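Local coordinates for protein glucose dehydrogenase (Serratia sp. FS14, PDB 7CDY) that is a bacterial glucose dehydrogenase of the glucose/sorbosone dehydrogenase family, a beta-propeller protein that carries a bound calcium ion, at residues Gly214-Asn219 with Arg262-Leu267; Gly189-Gln194 with His210-Gly215. All blocks are in the same frame, centred on the assembly; numbering follows the deposited sequence.

Contact 1 of 2, residues Gly214-Asn219 with Arg262-Leu267. With CA (calcium ion), chain D.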
# COMPACT_ATOMS: atom_id res chain seq x y z
N GLY A 214 -10.63 15.68 -3.15
CA GLY A 214 -11.68 14.78 -3.56
C GLY A 214 -11.20 13.72 -4.53
O GLY A 214 -10.11 13.78 -5.11
N GLY A 215 -12.05 12.71 -4.71
CA GLY A 215 -11.86 11.72 -5.76
C GLY A 215 -10.98 10.53 -5.43
O GLY A 215 -10.38 9.95 -6.34
N ASP A 216 -10.92 10.10 -4.17
CA ASP A 216 -10.25 8.84 -3.86
C ASP A 216 -10.94 7.71 -4.61
O ASP A 216 -12.15 7.77 -4.88
CB ASP A 216 -10.33 8.55 -2.35
CG ASP A 216 -9.45 9.47 -1.49
OD1 ASP A 216 -8.82 10.42 -2.00
OD2 ASP A 216 -9.42 9.22 -0.26
N GLU A 217 -10.18 6.67 -4.95
CA GLU A 217 -10.67 5.63 -5.86
C GLU A 217 -10.25 4.24 -5.41
O GLU A 217 -9.15 4.04 -4.89
CB GLU A 217 -10.02 5.72 -7.25
CG GLU A 217 -10.27 6.97 -8.00
CD GLU A 217 -9.63 6.94 -9.37
OE1 GLU A 217 -8.79 6.05 -9.68
OE2 GLU A 217 -9.97 7.81 -10.16
N LEU A 218 -11.12 3.28 -5.70
CA LEU A 218 -10.83 1.85 -5.65
C LEU A 218 -10.89 1.30 -7.07
O LEU A 218 -11.87 1.54 -7.78
CB LEU A 218 -11.89 1.16 -4.79
CG LEU A 218 -11.88 -0.36 -4.67
CD1 LEU A 218 -10.66 -0.83 -3.90
CD2 LEU A 218 -13.14 -0.84 -3.98
N ASN A 219 -9.84 0.59 -7.50
CA ASN A 219 -9.70 0.07 -8.85
C ASN A 219 -9.40 -1.43 -8.83
O ASN A 219 -8.83 -1.95 -7.86
CB ASN A 219 -8.54 0.76 -9.59
CG ASN A 219 -8.80 2.23 -9.85
OD1 ASN A 219 -9.71 2.58 -10.60
ND2 ASN A 219 -7.99 3.11 -9.26
N ARG A 262 -16.27 11.18 -3.84
CA ARG A 262 -16.13 12.58 -4.23
C ARG A 262 -15.56 13.43 -3.10
O ARG A 262 -14.82 14.38 -3.36
CB ARG A 262 -17.47 13.12 -4.72
CG ARG A 262 -17.85 12.56 -6.08
CD ARG A 262 -19.20 13.10 -6.54
NE ARG A 262 -19.57 12.63 -7.87
CZ ARG A 262 -19.09 13.14 -9.00
NH1 ARG A 262 -19.49 12.65 -10.16
NH2 ARG A 262 -18.22 14.14 -8.96
N VAL A 263 -15.85 13.09 -1.85
CA VAL A 263 -15.18 13.70 -0.70
C VAL A 263 -14.18 12.68 -0.17
O VAL A 263 -14.57 11.56 0.19
CB VAL A 263 -16.19 14.13 0.38
CG1 VAL A 263 -15.47 14.81 1.54
CG2 VAL A 263 -17.26 15.06 -0.23
N SER A 264 -12.91 13.03 -0.18
CA SER A 264 -11.84 12.05 0.11
C SER A 264 -11.78 11.67 1.58
O SER A 264 -11.54 12.53 2.43
CB SER A 264 -10.49 12.60 -0.27
OG SER A 264 -10.39 12.82 -1.67
N PRO A 265 -11.92 10.38 1.92
CA PRO A 265 -11.60 9.97 3.30
C PRO A 265 -10.11 9.91 3.57
O PRO A 265 -9.72 9.91 4.75
CB PRO A 265 -12.23 8.57 3.40
CG PRO A 265 -13.16 8.44 2.21
CD PRO A 265 -12.51 9.28 1.14
N GLY A 266 -9.27 9.86 2.53
CA GLY A 266 -7.85 9.63 2.69
C GLY A 266 -7.54 8.15 2.80
O GLY A 266 -7.01 7.71 3.82
N LEU A 267 -7.86 7.38 1.76
CA LEU A 267 -7.78 5.92 1.84
C LEU A 267 -6.35 5.46 2.08
O LEU A 267 -5.42 5.88 1.40
CB LEU A 267 -8.27 5.30 0.54
CG LEU A 267 -9.62 5.75 -0.02
CD1 LEU A 267 -9.90 5.01 -1.31
CD2 LEU A 267 -10.76 5.55 0.99
CA CA D . -8.54 6.97 -11.94
O HOH W 1 -9.66 4.81 -12.32
O HOH W 2 -7.74 9.24 -11.88
O HOH W 3 -6.26 6.45 -11.33
O HOH W 4 -10.21 7.91 -13.33
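Asp-216 and Ser-264 meet through matching first torsions: CG of Asp-216 (chi1 -71°) and OG of Ser-264 (chi1 -64°) each lie anti to their own carbonyl carbon, and each side chain starts out toward the opposite segment. The hydroxyl of Ser-264 donates to Asp-216 OD1, OG to OD1 2.9 Å, coming from well above the carboxylate plane. The other oxygen takes two backbone N-H groups. Gly-266 N reaches Asp-216 OD2 at 2.9 Å, nearly in line with the C-O bond, whereas Leu-267 N, 3.1 Å from the same OD2, arrives from above the plane. The carboxylate thus ties down the loop Ser-264 to Gly-266 and the start of strand 267-273, and OD1 has a further probable donor in Gly-211 N. Apolar atoms close in beside it: Pro-265 CD lies 3.4 Å from Asp-216 OD2, and CG and CD1 of Leu-267 pack on Asp-216 CB. At the start of the 214-219 segment, CA of Gly-214 sits 3.2 Å from Arg-262 O, an approach that leaves no room for a beta carbon. The backbones of Gly-215 and Asp-216 are both bonded to Trp-261, a G1 beta bulge where strand 216-219 pairs with strand 259-261. Glu-217 points the opposite way from Asp-216, its chain extended beyond CG, and grips the calcium ion with both carboxylate oxygens, OE1 at 2.5 Å and OE2 at 2.4 Å. Four waters and Tyr-227 O complete the coordination. Asn-219 ND2 donates to Glu-217 OE1 almost straight (168°), while its OD1 accepts from a calcium-bound water, making it a second-shell residue. Successive residues of one strand therefore serve two ends: the buried Asp-216 carboxylate, probably ionised, would be stabilised by the hydroxyl and amide donors, whereas that of Glu-217 meets the charge of the calcium ion.

Contact 2 of 2, residues Gly189-Gln194 with His210-Gly215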
# COMPACT_ATOMS: atom_id res chain seq x y z
N GLY A 189 -1.42 5.41 -15.12
CA GLY A 189 -2.44 6.40 -14.81
C GLY A 189 -2.95 6.36 -13.39
O GLY A 189 -4.13 6.63 -13.15
N HIS A 190 -2.07 6.06 -12.43
CA HIS A 190 -2.39 6.07 -11.01
C HIS A 190 -1.80 7.31 -10.36
O HIS A 190 -0.79 7.85 -10.82
CB HIS A 190 -1.84 4.80 -10.34
CG HIS A 190 -2.38 3.54 -10.93
ND1 HIS A 190 -3.69 3.14 -10.74
CD2 HIS A 190 -1.81 2.60 -11.72
CE1 HIS A 190 -3.89 1.99 -11.38
NE2 HIS A 190 -2.77 1.65 -11.98
N ARG A 191 -2.46 7.79 -9.29
CA ARG A 191 -1.99 8.99 -8.60
C ARG A 191 -1.08 8.67 -7.41
O ARG A 191 0.14 8.80 -7.52
CB ARG A 191 -3.16 9.88 -8.19
CG ARG A 191 -2.73 11.21 -7.61
CD ARG A 191 -3.94 12.08 -7.29
NE ARG A 191 -3.55 13.31 -6.60
CZ ARG A 191 -3.29 13.37 -5.30
NH1 ARG A 191 -3.43 12.29 -4.55
NH2 ARG A 191 -2.91 14.52 -4.76
N ASN A 192 -1.64 8.30 -6.26
CA ASN A 192 -0.84 7.89 -5.11
C ASN A 192 -1.51 6.71 -4.42
O ASN A 192 -2.36 6.89 -3.54
CB ASN A 192 -0.61 9.02 -4.11
CG ASN A 192 0.44 8.65 -3.10
OD1 ASN A 192 1.36 7.90 -3.42
ND2 ASN A 192 0.31 9.15 -1.88
N PRO A 193 -1.14 5.49 -4.80
CA PRO A 193 -1.81 4.29 -4.28
C PRO A 193 -1.28 3.91 -2.91
O PRO A 193 -0.09 3.60 -2.76
CB PRO A 193 -1.50 3.22 -5.32
CG PRO A 193 -0.22 3.69 -5.99
CD PRO A 193 -0.19 5.19 -5.90
N GLN A 194 -2.17 3.88 -1.91
CA GLN A 194 -1.81 3.41 -0.58
C GLN A 194 -2.66 2.21 -0.16
O GLN A 194 -2.75 1.89 1.03
CB GLN A 194 -1.81 4.55 0.44
CG GLN A 194 -0.67 5.55 0.18
CD GLN A 194 -0.54 6.64 1.24
OE1 GLN A 194 -1.50 6.96 1.93
NE2 GLN A 194 0.66 7.20 1.36
N HIS A 210 -5.35 7.77 -3.42
CA HIS A 210 -5.81 9.10 -3.08
C HIS A 210 -6.11 9.89 -4.34
O HIS A 210 -5.32 9.89 -5.29
CB HIS A 210 -4.71 9.86 -2.34
CG HIS A 210 -4.40 9.31 -0.99
ND1 HIS A 210 -5.06 9.72 0.15
CD2 HIS A 210 -3.49 8.38 -0.58
CE1 HIS A 210 -4.58 9.06 1.20
NE2 HIS A 210 -3.63 8.24 0.78
N GLY A 211 -7.25 10.58 -4.33
CA GLY A 211 -7.45 11.69 -5.23
C GLY A 211 -6.81 12.93 -4.66
O GLY A 211 -6.23 12.92 -3.58
N PRO A 212 -6.91 14.02 -5.41
CA PRO A 212 -6.39 15.31 -4.91
C PRO A 212 -7.37 15.91 -3.91
O PRO A 212 -7.57 15.35 -2.83
CB PRO A 212 -6.23 16.14 -6.19
CG PRO A 212 -7.28 15.60 -7.12
CD PRO A 212 -7.44 14.12 -6.78
N ARG A 213 -8.01 17.04 -4.24
CA ARG A 213 -9.09 17.53 -3.38
C ARG A 213 -10.35 16.79 -3.82
O ARG A 213 -11.05 17.20 -4.75
CB ARG A 213 -9.23 19.04 -3.48
CG ARG A 213 -10.35 19.61 -2.62
CD ARG A 213 -10.23 21.12 -2.53
NE ARG A 213 -11.45 21.74 -2.02
CZ ARG A 213 -11.61 23.05 -1.88
NH1 ARG A 213 -12.75 23.53 -1.41
NH2 ARG A 213 -10.62 23.87 -2.20
N GLY A 214 -10.63 15.68 -3.15
CA GLY A 214 -11.68 14.78 -3.56
C GLY A 214 -11.20 13.72 -4.53
O GLY A 214 -10.11 13.78 -5.11
N GLY A 215 -12.05 12.71 -4.71
CA GLY A 215 -11.86 11.72 -5.76
C GLY A 215 -10.98 10.53 -5.43
O GLY A 215 -10.38 9.95 -6.34
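OE1 of Gln-194 receives the N-H of His-210, NE2 to OE1 2.7 Å, the shortest polar bond between 189-194 and 210-215. The oxygen lies at the imidazole edge, in the ring plane, but the ring nitrogen stands above the plane of the amide, and the two flat groups are turned 77° against each other. On the backbone, His-210 N gives a nearly straight bond (166°) to Asn-192 O, 3.1 Å away. The Asn-192 side chain runs beside the imidazole and points the same way; its OD1 accepts from Gly-126 N. Arg-191 reaches over the His-210 to Pro-212 backbone with CG anti to the backbone N (chi1 -173°) and the chain extended as far as NE. Its NH1 donates to His-210 O at 3.1 Å, with the donor high above the carbonyl plane. Gly-211 O lies over one face of the guanidinium, 3.0 Å from NH1 but at a poor angle for a bond, and Pro-212 CA covers the rim of that same face, 3.6 Å from NH2. The contact joins the beginning of strand 192-198 to the end of strand 205-210 and the loop after it, within one four-stranded sheet. The bond to Gln-194 probably helps to fix the rotation of the imidazole, while the NH1 bond and the packing over one face hold the guanidinium against the loop.

Overall arrangement
Contacts 1 and 2 lie with centres about 7 Å apart and share Gly-214 and Gly-215, the end of the loop that leads from strand 205-210 into strand 216-219. The carboxylate of contact 1 bridges them: Asp-216 OD1 is 2.8 Å from Gly-211 N, a probable hydrogen bond. Leu-267 O approaches His-210 NE2 at 3.0 Å as packing, so the 262-267 loop also borders the imidazole of contact 2. Contact 1 holds the calcium ligand Glu-217, and the Arg-191 side chain of contact 2 comes within about 7 Å of the ion. Glu-209 ties the two further, pairing by backbone with Glu-217 and accepting from Arg-191 N and His-190 ND1.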